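TLR1789 protein (Thermosynechococcus elongatus, PDB 2X8X) probably inserts or translocates proteins at the cyanobacterial outer membrane as an Omp85/Toc75 relative, this chain being its periplasmic N-terminal domain of three POTRA repeats. Local coordinates at residues A[20-23]-A[24-28]; A[105-109]-A[110-114]; A[88-91]-A[92-96]; A[193-196]-A[197-201]; A[171-175]-A[176-180]. One frame throughout, in Å; residues are numbered along the deposited sequence.

Contact 1 of 5, residues A[20-23]-A[24-28]; sequences EQLV and YQVIS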
# COMPACT_ATOMS: atom_id res chain seq x y z
N GLU A 20 4.18 26.84 -7.16
CA GLU A 20 5.38 27.65 -7.16
C GLU A 20 5.45 28.52 -5.90
O GLU A 20 6.53 28.74 -5.35
CB GLU A 20 5.44 28.53 -8.43
CG GLU A 20 6.74 29.30 -8.53
CD GLU A 20 6.77 30.24 -9.69
OE1 GLU A 20 5.98 30.05 -10.65
OE2 GLU A 20 7.61 31.18 -9.64
N GLN A 21 4.31 28.98 -5.42
CA GLN A 21 4.29 29.67 -4.11
C GLN A 21 4.72 28.70 -2.99
O GLN A 21 5.50 29.05 -2.10
CB GLN A 21 2.92 30.28 -3.83
CG GLN A 21 2.64 31.62 -4.63
CD GLN A 21 1.61 31.42 -5.77
OE1 GLN A 21 1.20 30.29 -6.06
NE2 GLN A 21 1.18 32.52 -6.40
N LEU A 22 4.28 27.44 -3.08
CA LEU A 22 4.69 26.41 -2.11
C LEU A 22 6.20 26.20 -2.00
O LEU A 22 6.69 26.09 -0.89
CB LEU A 22 4.01 25.07 -2.42
CG LEU A 22 4.39 23.93 -1.48
CD1 LEU A 22 3.68 24.07 -0.07
CD2 LEU A 22 4.07 22.62 -2.20
N VAL A 23 6.89 26.12 -3.15
CA VAL A 23 8.33 26.02 -3.22
C VAL A 23 8.98 27.21 -2.50
O VAL A 23 9.89 27.02 -1.68
CB VAL A 23 8.83 25.94 -4.71
CG1 VAL A 23 10.39 25.92 -4.80
CG2 VAL A 23 8.26 24.70 -5.39
N TYR A 24 8.51 28.42 -2.79
CA TYR A 24 9.08 29.58 -2.10
C TYR A 24 8.85 29.53 -0.60
O TYR A 24 9.69 29.96 0.15
CB TYR A 24 8.51 30.88 -2.62
CG TYR A 24 9.17 31.34 -3.88
CD1 TYR A 24 10.54 31.66 -3.89
CD2 TYR A 24 8.45 31.45 -5.07
CE1 TYR A 24 11.17 32.07 -5.07
CE2 TYR A 24 9.06 31.89 -6.25
CZ TYR A 24 10.41 32.17 -6.23
OH TYR A 24 11.02 32.57 -7.40
N GLN A 25 7.69 29.04 -0.19
CA GLN A 25 7.28 28.94 1.21
C GLN A 25 8.21 27.98 1.96
O GLN A 25 8.53 28.22 3.08
CB GLN A 25 5.84 28.41 1.17
CG GLN A 25 4.96 28.32 2.42
CD GLN A 25 3.42 28.26 2.06
OE1 GLN A 25 3.02 27.63 1.06
NE2 GLN A 25 2.57 28.93 2.87
N VAL A 26 8.67 26.89 1.33
CA VAL A 26 9.36 25.82 2.08
C VAL A 26 10.89 25.96 2.09
O VAL A 26 11.56 25.38 2.91
CB VAL A 26 8.95 24.39 1.60
CG1 VAL A 26 7.43 24.21 1.58
CG2 VAL A 26 9.44 24.14 0.24
N ILE A 27 11.46 26.72 1.18
CA ILE A 27 12.92 26.87 1.15
C ILE A 27 13.34 28.00 2.09
O ILE A 27 12.51 28.85 2.46
CB ILE A 27 13.46 27.16 -0.28
CG1 ILE A 27 13.01 28.57 -0.72
CG2 ILE A 27 13.10 25.95 -1.25
CD1 ILE A 27 13.18 28.93 -2.22
N SER A 28 14.60 28.01 2.51
CA SER A 28 15.02 29.11 3.35
C SER A 28 15.86 30.09 2.55
O SER A 28 16.08 31.19 3.00
CB SER A 28 15.77 28.60 4.59
OG SER A 28 16.91 27.83 4.16
O HOH W 1 10.23 32.07 -9.90

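Contact 2 of 5, residues A[105-109]-A[110-114]; sequences RTLNL and RELQA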
# COMPACT_ATOMS: atom_id res chain seq x y z
N ARG A 105 -5.76 17.35 -9.94
CA ARG A 105 -4.66 18.23 -9.50
C ARG A 105 -3.43 17.42 -9.46
O ARG A 105 -3.50 16.19 -9.52
CB ARG A 105 -4.88 18.77 -8.08
CG ARG A 105 -6.24 18.64 -7.52
CD ARG A 105 -6.20 19.40 -6.17
NE ARG A 105 -5.67 18.55 -5.12
CZ ARG A 105 -6.44 17.76 -4.38
NH1 ARG A 105 -7.75 17.82 -4.60
NH2 ARG A 105 -5.92 16.98 -3.42
N THR A 106 -2.30 18.08 -9.35
CA THR A 106 -1.03 17.42 -9.37
C THR A 106 -1.09 16.29 -8.32
O THR A 106 -1.59 16.49 -7.20
CB THR A 106 0.03 18.41 -8.83
OG1 THR A 106 0.11 19.48 -9.76
CG2 THR A 106 1.45 17.72 -8.71
N LEU A 107 -0.56 15.13 -8.69
CA LEU A 107 -0.55 14.00 -7.75
C LEU A 107 0.44 14.34 -6.63
O LEU A 107 1.54 14.87 -6.87
CB LEU A 107 -0.08 12.77 -8.52
CG LEU A 107 0.42 11.59 -7.66
CD1 LEU A 107 -0.74 10.86 -6.98
CD2 LEU A 107 1.12 10.72 -8.64
N ASN A 108 0.05 14.01 -5.40
CA ASN A 108 0.87 14.15 -4.24
C ASN A 108 1.05 12.75 -3.62
O ASN A 108 0.07 12.06 -3.32
CB ASN A 108 0.27 15.15 -3.23
CG ASN A 108 1.18 15.37 -2.07
OD1 ASN A 108 1.36 14.47 -1.23
ND2 ASN A 108 1.81 16.57 -1.99
N LEU A 109 2.29 12.29 -3.50
CA LEU A 109 2.50 10.94 -2.99
C LEU A 109 2.14 10.75 -1.54
O LEU A 109 1.81 9.66 -1.14
CB LEU A 109 3.91 10.46 -3.22
CG LEU A 109 4.32 10.02 -4.64
CD1 LEU A 109 5.54 9.13 -4.54
CD2 LEU A 109 3.32 9.31 -5.49
N ARG A 110 2.18 11.79 -0.71
CA ARG A 110 1.62 11.65 0.65
C ARG A 110 0.10 11.42 0.63
O ARG A 110 -0.38 10.58 1.35
CB ARG A 110 1.87 12.89 1.53
CG ARG A 110 3.24 13.39 1.64
CD ARG A 110 3.05 14.62 2.61
NE ARG A 110 4.30 15.28 2.97
CZ ARG A 110 4.78 15.39 4.20
NH1 ARG A 110 4.09 14.90 5.25
NH2 ARG A 110 5.96 15.98 4.40
N GLU A 111 -0.64 12.20 -0.16
CA GLU A 111 -2.07 11.98 -0.31
C GLU A 111 -2.40 10.59 -0.96
O GLU A 111 -3.34 9.91 -0.54
CB GLU A 111 -2.71 13.04 -1.19
CG GLU A 111 -2.48 14.52 -0.65
CD GLU A 111 -3.07 15.64 -1.62
OE1 GLU A 111 -4.24 15.46 -2.05
OE2 GLU A 111 -2.40 16.69 -1.92
N LEU A 112 -1.62 10.19 -1.94
CA LEU A 112 -1.76 8.83 -2.47
C LEU A 112 -1.59 7.78 -1.42
O LEU A 112 -2.31 6.78 -1.42
CB LEU A 112 -0.76 8.56 -3.58
CG LEU A 112 -1.06 7.27 -4.38
CD1 LEU A 112 -2.20 7.45 -5.34
CD2 LEU A 112 0.18 6.97 -5.26
N GLN A 113 -0.59 7.92 -0.55
CA GLN A 113 -0.40 6.98 0.55
C GLN A 113 -1.59 7.02 1.54
O GLN A 113 -2.00 5.99 2.06
CB GLN A 113 0.90 7.33 1.30
CG GLN A 113 1.31 6.29 2.35
CD GLN A 113 1.43 4.89 1.72
OE1 GLN A 113 1.00 3.92 2.31
NE2 GLN A 113 1.93 4.82 0.49
N ALA A 114 -2.16 8.18 1.78
CA ALA A 114 -3.40 8.21 2.59
C ALA A 114 -4.54 7.41 1.90
O ALA A 114 -5.28 6.66 2.57
CB ALA A 114 -3.81 9.68 2.86

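Contact 3 of 5, residues A[88-91]-A[92-96]; sequences QVLT and QEKVN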
# COMPACT_ATOMS: atom_id res chain seq x y z
N GLN A 88 -10.73 -8.11 -6.14
CA GLN A 88 -11.98 -8.90 -6.25
C GLN A 88 -13.01 -8.26 -5.34
O GLN A 88 -13.97 -7.70 -5.82
CB GLN A 88 -11.83 -10.37 -5.80
CG GLN A 88 -11.07 -11.33 -6.76
CD GLN A 88 -9.55 -11.56 -6.33
OE1 GLN A 88 -9.10 -11.19 -5.19
NE2 GLN A 88 -8.76 -12.17 -7.25
N VAL A 89 -12.81 -8.36 -4.03
CA VAL A 89 -13.76 -7.75 -3.10
C VAL A 89 -13.65 -6.24 -3.01
O VAL A 89 -14.61 -5.59 -2.62
CB VAL A 89 -13.70 -8.30 -1.65
CG1 VAL A 89 -14.18 -9.76 -1.62
CG2 VAL A 89 -12.38 -8.11 -1.06
N LEU A 90 -12.48 -5.70 -3.35
CA LEU A 90 -12.31 -4.27 -3.66
C LEU A 90 -12.66 -4.01 -5.10
O LEU A 90 -12.05 -4.55 -6.04
CB LEU A 90 -10.87 -3.81 -3.36
CG LEU A 90 -10.46 -2.33 -3.68
CD1 LEU A 90 -11.05 -1.28 -2.72
CD2 LEU A 90 -8.88 -2.22 -3.69
N THR A 91 -13.70 -3.23 -5.33
CA THR A 91 -14.11 -3.00 -6.72
C THR A 91 -13.40 -1.76 -7.25
O THR A 91 -13.04 -0.85 -6.48
CB THR A 91 -15.63 -2.80 -6.82
OG1 THR A 91 -15.98 -1.59 -6.16
CG2 THR A 91 -16.40 -4.00 -6.15
N GLN A 92 -13.16 -1.74 -8.57
CA GLN A 92 -12.66 -0.55 -9.23
C GLN A 92 -13.52 0.69 -8.87
O GLN A 92 -12.98 1.77 -8.69
CB GLN A 92 -12.56 -0.75 -10.76
CG GLN A 92 -11.97 0.49 -11.47
CD GLN A 92 -10.53 0.83 -11.00
OE1 GLN A 92 -9.61 -0.04 -11.03
NE2 GLN A 92 -10.31 2.12 -10.63
N GLU A 93 -14.83 0.54 -8.73
CA GLU A 93 -15.66 1.70 -8.33
C GLU A 93 -15.35 2.25 -6.93
O GLU A 93 -15.47 3.46 -6.67
CB GLU A 93 -17.16 1.37 -8.39
CG GLU A 93 -17.75 1.22 -9.80
CD GLU A 93 -17.28 -0.07 -10.50
OE1 GLU A 93 -17.28 -1.16 -9.85
OE2 GLU A 93 -16.91 0.01 -11.69
N LYS A 94 -15.04 1.36 -5.99
CA LYS A 94 -14.65 1.78 -4.64
C LYS A 94 -13.30 2.52 -4.67
O LYS A 94 -13.10 3.51 -3.98
CB LYS A 94 -14.57 0.53 -3.72
CG LYS A 94 -14.17 0.81 -2.31
CD LYS A 94 -15.07 1.83 -1.67
CE LYS A 94 -14.66 2.02 -0.23
NZ LYS A 94 -15.84 2.38 0.53
N VAL A 95 -12.36 2.00 -5.46
CA VAL A 95 -11.08 2.70 -5.71
C VAL A 95 -11.31 4.10 -6.28
O VAL A 95 -10.71 5.07 -5.78
CB VAL A 95 -10.12 1.86 -6.61
CG1 VAL A 95 -9.02 2.73 -7.10
CG2 VAL A 95 -9.53 0.68 -5.83
N ASN A 96 -12.26 4.24 -7.22
CA ASN A 96 -12.57 5.55 -7.85
C ASN A 96 -13.12 6.51 -6.82
O ASN A 96 -12.75 7.69 -6.76
CB ASN A 96 -13.59 5.45 -9.01
CG ASN A 96 -13.08 4.68 -10.23
OD1 ASN A 96 -13.88 4.16 -11.05
ND2 ASN A 96 -11.77 4.60 -10.39

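Contact 4 of 5, residues A[193-196]-A[197-201]; sequences KTVQ and ADLRR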
# COMPACT_ATOMS: atom_id res chain seq x y z
N LYS A 193 -14.10 -13.40 9.90
CA LYS A 193 -15.48 -13.55 10.37
C LYS A 193 -16.03 -14.89 9.91
O LYS A 193 -16.69 -15.61 10.66
CB LYS A 193 -16.37 -12.45 9.77
CG LYS A 193 -16.73 -11.30 10.67
CD LYS A 193 -15.51 -10.76 11.43
CE LYS A 193 -15.80 -10.72 12.94
NZ LYS A 193 -15.33 -9.40 13.44
N THR A 194 -15.79 -15.17 8.63
CA THR A 194 -16.24 -16.45 8.03
C THR A 194 -15.46 -17.62 8.59
O THR A 194 -16.08 -18.63 8.89
CB THR A 194 -16.11 -16.51 6.47
OG1 THR A 194 -16.43 -15.24 5.91
CG2 THR A 194 -17.04 -17.62 5.90
N VAL A 195 -14.13 -17.48 8.74
CA VAL A 195 -13.35 -18.53 9.42
C VAL A 195 -13.87 -18.90 10.83
O VAL A 195 -14.04 -20.09 11.16
CB VAL A 195 -11.83 -18.23 9.50
CG1 VAL A 195 -11.14 -19.35 10.26
CG2 VAL A 195 -11.21 -18.07 8.11
N GLN A 196 -14.14 -17.87 11.62
CA GLN A 196 -14.76 -18.01 12.94
C GLN A 196 -16.03 -18.78 12.92
O GLN A 196 -16.18 -19.69 13.74
CB GLN A 196 -15.17 -16.67 13.52
CG GLN A 196 -14.10 -15.69 13.63
CD GLN A 196 -13.09 -16.08 14.62
OE1 GLN A 196 -12.34 -17.05 14.43
NE2 GLN A 196 -13.01 -15.29 15.70
N ALA A 197 -16.95 -18.32 12.07
CA ALA A 197 -18.24 -18.94 11.88
C ALA A 197 -18.11 -20.41 11.48
O ALA A 197 -18.87 -21.29 11.96
CB ALA A 197 -19.05 -18.13 10.83
N ASP A 198 -17.15 -20.66 10.62
CA ASP A 198 -16.91 -22.01 10.12
C ASP A 198 -16.43 -22.88 11.29
O ASP A 198 -16.87 -24.02 11.41
CB ASP A 198 -15.76 -22.02 9.09
CG ASP A 198 -16.18 -21.52 7.67
OD1 ASP A 198 -17.39 -21.33 7.36
OD2 ASP A 198 -15.24 -21.34 6.84
N LEU A 199 -15.51 -22.37 12.11
CA LEU A 199 -14.95 -23.15 13.21
C LEU A 199 -16.04 -23.48 14.30
O LEU A 199 -16.06 -24.57 14.92
CB LEU A 199 -13.78 -22.40 13.84
CG LEU A 199 -12.47 -22.30 13.05
CD1 LEU A 199 -11.54 -21.39 13.84
CD2 LEU A 199 -11.92 -23.72 12.96
N ARG A 200 -16.93 -22.52 14.54
CA ARG A 200 -18.13 -22.72 15.36
C ARG A 200 -19.06 -23.80 14.83
O ARG A 200 -19.54 -24.65 15.60
CB ARG A 200 -18.85 -21.38 15.62
CG ARG A 200 -17.97 -20.56 16.61
CD ARG A 200 -18.67 -19.31 17.20
NE ARG A 200 -19.21 -18.48 16.11
CZ ARG A 200 -18.62 -17.40 15.58
NH1 ARG A 200 -17.44 -16.98 16.05
NH2 ARG A 200 -19.22 -16.73 14.59
N ARG A 201 -19.23 -23.84 13.51
CA ARG A 201 -20.03 -24.94 12.92
C ARG A 201 -19.31 -26.24 13.04
O ARG A 201 -19.94 -27.26 13.26
CB ARG A 201 -20.41 -24.68 11.42
CG ARG A 201 -21.61 -23.76 11.25
CD ARG A 201 -22.03 -23.58 9.76
NE ARG A 201 -20.96 -22.95 8.99
CZ ARG A 201 -20.78 -21.63 8.82
NH1 ARG A 201 -21.63 -20.74 9.33
NH2 ARG A 201 -19.76 -21.20 8.09

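Contact 5 of 5, residues A[171-175]-A[176-180]; sequences QRTRD and FVISR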
# COMPACT_ATOMS: atom_id res chain seq x y z
N GLN A 171 -7.11 -40.42 9.23
CA GLN A 171 -8.42 -39.72 9.17
C GLN A 171 -9.59 -40.69 9.34
O GLN A 171 -9.60 -41.73 8.67
CB GLN A 171 -8.51 -39.10 7.78
CG GLN A 171 -9.90 -38.63 7.36
CD GLN A 171 -9.81 -37.66 6.16
OE1 GLN A 171 -10.83 -37.13 5.69
NE2 GLN A 171 -8.59 -37.42 5.68
N ARG A 172 -10.56 -40.37 10.20
CA ARG A 172 -11.81 -41.18 10.29
C ARG A 172 -13.02 -40.51 9.59
O ARG A 172 -13.71 -41.17 8.80
CB ARG A 172 -12.13 -41.65 11.75
CG ARG A 172 -10.95 -42.45 12.44
CD ARG A 172 -11.25 -43.20 13.82
NE ARG A 172 -11.97 -42.36 14.78
CZ ARG A 172 -11.43 -41.40 15.55
NH1 ARG A 172 -10.12 -41.13 15.56
NH2 ARG A 172 -12.23 -40.70 16.34
N THR A 173 -13.25 -39.22 9.85
CA THR A 173 -14.42 -38.52 9.27
C THR A 173 -14.22 -38.26 7.74
O THR A 173 -13.12 -37.95 7.29
CB THR A 173 -14.70 -37.15 10.00
OG1 THR A 173 -15.86 -36.52 9.43
CG2 THR A 173 -13.53 -36.19 9.77
N ARG A 174 -15.28 -38.35 6.96
CA ARG A 174 -15.17 -38.03 5.52
C ARG A 174 -15.01 -36.54 5.26
O ARG A 174 -15.54 -35.72 6.02
CB ARG A 174 -16.38 -38.56 4.77
CG ARG A 174 -16.80 -39.96 5.25
CD ARG A 174 -15.99 -41.03 4.59
NE ARG A 174 -16.86 -41.78 3.69
CZ ARG A 174 -17.12 -41.44 2.42
NH1 ARG A 174 -16.56 -40.36 1.85
NH2 ARG A 174 -17.93 -42.20 1.70
N ASP A 175 -14.30 -36.21 4.18
CA ASP A 175 -14.08 -34.81 3.77
C ASP A 175 -15.39 -34.02 3.63
O ASP A 175 -15.46 -32.89 4.07
CB ASP A 175 -13.29 -34.69 2.42
CG ASP A 175 -11.83 -35.23 2.49
OD1 ASP A 175 -11.18 -35.23 3.56
OD2 ASP A 175 -11.34 -35.65 1.42
N PHE A 176 -16.43 -34.60 3.03
CA PHE A 176 -17.66 -33.80 2.82
C PHE A 176 -18.25 -33.27 4.13
O PHE A 176 -18.85 -32.20 4.16
CB PHE A 176 -18.73 -34.54 1.97
CG PHE A 176 -19.34 -35.74 2.68
CD1 PHE A 176 -20.42 -35.57 3.56
CD2 PHE A 176 -18.84 -37.03 2.48
CE1 PHE A 176 -21.00 -36.71 4.27
CE2 PHE A 176 -19.41 -38.17 3.15
CZ PHE A 176 -20.48 -38.00 4.05
N VAL A 177 -18.09 -34.03 5.21
CA VAL A 177 -18.66 -33.69 6.53
C VAL A 177 -18.13 -32.36 6.99
O VAL A 177 -18.89 -31.54 7.53
CB VAL A 177 -18.41 -34.80 7.58
CG1 VAL A 177 -18.90 -34.38 8.99
CG2 VAL A 177 -19.15 -36.05 7.21
N ILE A 178 -16.84 -32.15 6.76
CA ILE A 178 -16.18 -30.91 7.12
C ILE A 178 -16.47 -29.83 6.08
O ILE A 178 -16.86 -28.70 6.44
CB ILE A 178 -14.65 -31.09 7.26
CG1 ILE A 178 -14.35 -31.99 8.48
CG2 ILE A 178 -13.99 -29.76 7.45
CD1 ILE A 178 -12.97 -32.62 8.37
N SER A 179 -16.27 -30.17 4.82
CA SER A 179 -16.38 -29.18 3.75
C SER A 179 -17.80 -28.51 3.75
O SER A 179 -17.96 -27.31 3.50
CB SER A 179 -16.05 -29.90 2.44
OG SER A 179 -16.23 -28.99 1.37
N ARG A 180 -18.83 -29.29 4.02
CA ARG A 180 -20.19 -28.76 3.93
C ARG A 180 -20.55 -27.81 5.05
O ARG A 180 -21.58 -27.14 4.98
CB ARG A 180 -21.20 -29.88 3.83
CG ARG A 180 -21.65 -30.48 5.15
CD ARG A 180 -22.49 -31.75 4.80
NE ARG A 180 -22.44 -32.73 5.88
CZ ARG A 180 -23.22 -33.80 5.99
NH1 ARG A 180 -24.16 -34.07 5.08
NH2 ARG A 180 -23.07 -34.62 7.03

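Contact 1 of 5, residues A[20-23]-A[24-28]
V23 O is gripped twice at the last turn of helix 17-26: V26 N and I27 N both donate to it, each at 3.3 Å and from the same face of its carbonyl plane. I27 N arrives nearly in line with the carbonyl, whereas V26 N stands well above the plane, away from the lone pairs. The i+3 bond beside the i+4 bond marks the helix end, since I27 is the first residue to leave helical backbone angles. Just before it the bonds are i+4, Q25 N to Q21 O at 2.9 Å and Y24 N to E20 O; V26 N also reaches L22 O weakly.

The side chains of E20 and Y24 run side by side in the same direction, their carboxylate and ring planes 37° apart. E20 is fully extended, with CG anti to the backbone N (chi1 -175°), which carries OE2 to 3.8 Å from Y24 CE2. A water closes the pair, donating to E20 OE2 at 2.8 Å and lying 2.7 Å from Y24 OH. That hydroxyl is also bonded to V10 O of strand 5-13. Around the turn, L22 CD1 meets V26 CG1 at 4.1 Å, and both side chains reach T50. V23 and I27 face I47 of helix 37-48. The arrangement is that of the C-terminal turn of a helix laid against the sheet, here the first helix of a POTRA-type βααββ repeat.

Contact 2 of 5, residues A[105-109]-A[110-114]
With CG anti to the backbone N (chi1 -176°) and the amide turned by chi2 -70°, N108 brings OD1 back over the start of helix 109-125. There OD1 accepts from E111 N at 3.2 Å, a fairly straight bond whose donor is somewhat tilted from the amide plane, and weakly from R110 N at 2.9 Å. This is an asparagine N-cap: one side-chain oxygen serves two amides of the first turn. The backbone of N108 takes over one residue later, its O accepting from L112 N at 2.9 Å.

E111 is extended and runs back alongside the cap residue, and its OE2 comes to 3.3 Å from N108 CB while the two side chains cross at about a right angle. Its other oxygen, OE1, meets R105 NH2 at 2.6 Å in a salt bridge. The guanidinium and carboxylate are nearly coplanar, 23° apart, with the oxygen at the guanidinium edge, but the bond is bent and weak as a hydrogen bond. The arginine reaches it through a chain bent at chi3. A carboxylate near the helix N-terminus is probably favoured by the dipole.

On the other flank L109 and L112 lie side by side, CD2 to CD2 3.9 Å, and L107 CD1 touches L112 CD1 at 4.1 Å. L107 and L112 both pack on V145 of strand 144-150, with V139 and P137 of strand 132-139 beside them. N108 ND2 and R110 NH2 bond to T50 O and A49 O, tying the helix start to the loop between helix 37-48 and strand 53-63.

Contact 3 of 5, residues A[88-91]-A[92-96]
T91 and K94 cross at about a right angle in a threonine N-cap that opens helix 92-99 of the POTRA repeat. T91 OG1, set between the backbone N and carbonyl carbon (chi1 67°), accepts from K94 N at 3.1 Å and lies 3.5 Å from K94 CB, while the lysine's far end leads away. E93, bent at chi2, curls back toward the cap residue, its OE1 3.8 Å from T91 CB. The first i+4 backbone bond follows, V95 N to T91 O at 3.1 Å, straight and in the carbonyl plane.

L90, just before the cap, is turned across both K94 and V95 at about right angles. Its CD1 lies against the aliphatic K94 CG at 3.8 Å, and both methyls border V95 CG2, CD2 the nearer. Beyond them L90 reaches I119 and Y123 of helix 109-125, and V95 rests on V82 and V84 of strand 81-85, joining the helix start to the sheet. The amide of Q92 extends along that same strand, OE1 accepting from V84 N and NE2 donating to V82 O. The closest apolar approach between the capping loop and the helix is L90 CD2 to V95 CG2, 3.7 Å.

Contact 4 of 5, residues A[193-196]-A[197-201]
Q196 and R200 meet one turn apart on helix 192-205, with the guanidinium of R200 folded back along the backbone. R200 NH1 comes to 3.4 Å from Q196 CB, and Q196 O lies over one guanidinium face, offset toward its rim. R200 CG is anti to the carbonyl carbon, and a bend at chi3 (-53°) turns the guanidinium back. Q196 O accepts from R200 N at 3.0 Å; lying over the guanidinium face, it meets the arginine's far end by packing.

On another side of the helix V195 and L199 point the same way, CG1 to CD1 4.1 Å, while V195 O accepts from L199 N. T194 and D198 are likewise side by side; T194 CG2 is 4.0 Å from D198 OD1, and D198 N bonds to T194 O at 2.9 Å. Regular i+4 bonding thus sets the spacing of all three pairs, as along a helix that lies on the sheet of a POTRA repeat: V195 and L199 form the stripe that faces V213 of strand 208-217, and L199 also touches V211.

The buried carboxylate of D198 is heavily engaged. OD1 accepts from D183 N and is paired with R201 NH2 in a salt bridge whose modelled length is too short to be trusted in detail, and OD2 bonds to T184 OG1. R201 NE donates to E181 O, and A197 O lies 3.7 Å above the centre of the R201 guanidinium.

Contact 5 of 5, residues A[171-175]-A[176-180]
D175 O receives S179 N at 2.9 Å in an almost straight bond, nearly in line with the carbonyl, and takes a second, weak bond from I178 N at 3.1 Å. One residue earlier R174 O accepts from V177 N at 3.2 Å, an i+3 bond whose donor stands well above the carbonyl plane. Together they wind the chain into the short helix 175-179 straight from the preceding loop.

R174 and F176 are neighbours on the outside of this turn. The phenyl ring is put there by its first torsion, CG lying between the backbone N and carbonyl carbon (chi1 68°), which turns the ring back toward the loop. F176 CE2 then reaches R174 CB at 3.5 Å and lies over one face of the guanidinium, offset toward its rim. The arginine, bent at chi2 and chi3, brings NH1 to the ring edge, 3.8 Å from CE2. With guanidinium and ring planes 78° apart, the charged group stands nearly perpendicular to the phenyl and is not stacked on it.

Facing inward, T173 divides its branches: OG1 lies 3.6 Å from V177 CB, and CG2 meets I178 CD1 at 3.9 Å, crossing it at about a right angle. The backbone N of T173 and that of R172 are both held by the carboxylate of E232 on strand 224-232. I178 packs between Y159 of strand 154-161, F208 of strand 208-217 and L202 of helix 192-205, while V177 touches L205 and L207, so the short helix closes against the sheet and the end of the longer helix.

In the fold
The five contacts are strung along the elongated chain; the centres of contacts 1 and 5 lie about 67 Å apart. Contact 1 lies in the first POTRA-type repeat, contacts 2 and 3 in the second, contacts 4 and 5 in the third. Contacts 1, 2 and 3 are partly buried; contacts 4 and 5 are surface contacts. Contacts 2 and 3 both cap helix starts over apolar packing, contact 2 with asparagine and an added salt bridge, contact 3 with threonine. Contact 5 also starts a helix but relies on backbone bonds, contact 1 ends one, and contact 4 lies within one. N108 and R110 bond to the loop at T50 and A49; L22 and V26 also touch T50, so the first two repeats meet there.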